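Local coordinates for tailspike protein (Siphovirus 9NA, PDB 3RIQ), which binds the lipopolysaccharide receptor of Salmonella and cleaves its O-antigen chains as an endorhamnosidase, at the interface of chains A and B. Numbering follows the deposited sequence. Chains: chain A/B, Tailspike protein.

The interface of chains A and B. Residues chain A 499-501, 519, 527; chain B 515-517.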
loop_
_atom_site.group_PDB
_atom_site.type_symbol
_atom_site.label_atom_id
_atom_site.label_comp_id
_atom_site.label_asym_id
_atom_site.label_seq_id
_atom_site.Cartn_x
_atom_site.Cartn_y
_atom_site.Cartn_z
ATOM N N ILE A 499 -51.722 -5.794 5.562
ATOM C CA ILE A 499 -51.742 -6.073 4.129
ATOM C C ILE A 499 -52.315 -4.844 3.387
ATOM O O ILE A 499 -53.468 -4.455 3.633
ATOM C CB ILE A 499 -52.618 -7.336 3.836
ATOM C CG1 ILE A 499 -52.120 -8.563 4.631
ATOM C CG2 ILE A 499 -52.770 -7.566 2.317
ATOM C CD1 ILE A 499 -53.017 -9.793 4.518
ATOM N N PRO A 500 -51.551 -4.263 2.443
ATOM C CA PRO A 500 -52.100 -3.135 1.663
ATOM C C PRO A 500 -53.090 -3.658 0.636
ATOM O O PRO A 500 -52.865 -4.721 0.026
ATOM C CB PRO A 500 -50.854 -2.509 1.013
ATOM C CG PRO A 500 -49.879 -3.678 0.927
ATOM C CD PRO A 500 -50.131 -4.531 2.132
ATOM N N VAL A 501 -54.215 -2.957 0.494
ATOM C CA VAL A 501 -55.248 -3.377 -0.462
ATOM C C VAL A 501 -55.582 -2.226 -1.385
ATOM O O VAL A 501 -55.402 -1.046 -1.038
ATOM C CB VAL A 501 -56.491 -3.982 0.228
ATOM C CG1 VAL A 501 -56.100 -4.878 1.383
ATOM C CG2 VAL A 501 -57.402 -2.921 0.683
ATOM N N PHE A 519 -56.684 -7.992 -2.680
ATOM C CA PHE A 519 -57.855 -7.380 -2.075
ATOM C C PHE A 519 -58.085 -5.967 -2.624
ATOM O O PHE A 519 -57.149 -5.263 -3.005
ATOM C CB PHE A 519 -57.707 -7.286 -0.557
ATOM C CG PHE A 519 -57.764 -8.628 0.163
ATOM C CD1 PHE A 519 -56.652 -9.476 0.243
ATOM C CD2 PHE A 519 -58.949 -9.023 0.793
ATOM C CE1 PHE A 519 -56.748 -10.705 0.953
ATOM C CE2 PHE A 519 -59.032 -10.225 1.499
ATOM C CZ PHE A 519 -57.937 -11.069 1.559
ATOM N N LEU A 527 -65.319 -4.695 0.842
ATOM C CA LEU A 527 -64.060 -5.424 0.677
ATOM C C LEU A 527 -64.280 -6.677 -0.176
ATOM O O LEU A 527 -65.211 -7.452 0.080
ATOM C CB LEU A 527 -63.443 -5.798 2.034
ATOM C CG LEU A 527 -62.048 -6.464 1.962
ATOM C CD1 LEU A 527 -60.960 -5.494 1.480
ATOM C CD2 LEU A 527 -61.645 -7.024 3.318
ATOM N N SER B 515 -56.683 2.005 3.661
ATOM C CA SER B 515 -56.770 0.966 2.639
ATOM C C SER B 515 -55.830 -0.198 2.937
ATOM O O SER B 515 -54.978 -0.593 2.113
ATOM C CB SER B 515 -56.575 1.549 1.240
ATOM O OG SER B 515 -57.172 0.713 0.261
ATOM N N SER B 516 -55.993 -0.747 4.130
ATOM C CA SER B 516 -55.207 -1.918 4.554
ATOM C C SER B 516 -56.037 -2.817 5.474
ATOM O O SER B 516 -57.027 -2.374 6.028
ATOM C CB SER B 516 -53.864 -1.529 5.191
ATOM O OG SER B 516 -54.007 -0.885 6.443
ATOM N N ILE B 517 -55.651 -4.088 5.588
ATOM C CA ILE B 517 -56.361 -5.077 6.433
ATOM C C ILE B 517 -55.401 -5.873 7.301
ATOM O O ILE B 517 -54.197 -5.963 7.010
ATOM C CB ILE B 517 -57.237 -6.053 5.571
ATOM C CG1 ILE B 517 -56.346 -6.924 4.651
ATOM C CG2 ILE B 517 -58.276 -5.235 4.744
ATOM C CD1 ILE B 517 -57.106 -8.056 3.958
HETATM O O HOH W 1 -53.036 0.275 -0.242
#
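An intersubunit antiparallel beta-pairing near the C-terminal end of the P22-type trimeric tailspike joins strand 497-500 of chain A to the start of strand 516-521 of chain B, beyond the right-handed beta-helix. A:Ile499 and B:Ile517 are paired through two backbone hydrogen bonds: A:Ile499 N donates a nearly straight one to B:Ile517 O (2.9 Å), and B:Ile517 N donates one back to A:Ile499 O (3.0 Å). Two residues further along chain A, past the A:Pro500–B:Ser516 pair, A:Val501 N hydrogen-bonds to B:Ser515 O (3.0 Å), extending the ladder past the end of the chain A strand. B:Ser515 OG, the side-chain hydroxyl, donates to A:Val501 O at 2.8 Å, approaching from above the carbonyl plane; chi1 of -156° turns it away from its own backbone N and towards this oxygen. Water 1 also links A:Val501 O with B:Ser515 O. The apolar part of the contact centres on the side chain of B:Ile517, set among side chains from three separate segments of chain A. With chi1 at 65° its CG1 is flanked by the backbone N and carbonyl carbon, and the extended second torsion carries CD1 outwards. That methyl stands over the middle of one face of the A:Phe519 ring, 3.7 Å from its centroid, in a CH-pi contact. Methylene CG1 lies against A:Ile499 CB (3.8 Å) and A:Val501 CG1, the valine side chain crossing the isoleucine at about a right angle. The other branch, CG2, points towards A:Leu527, meeting its CD2 methyl at 4.1 Å.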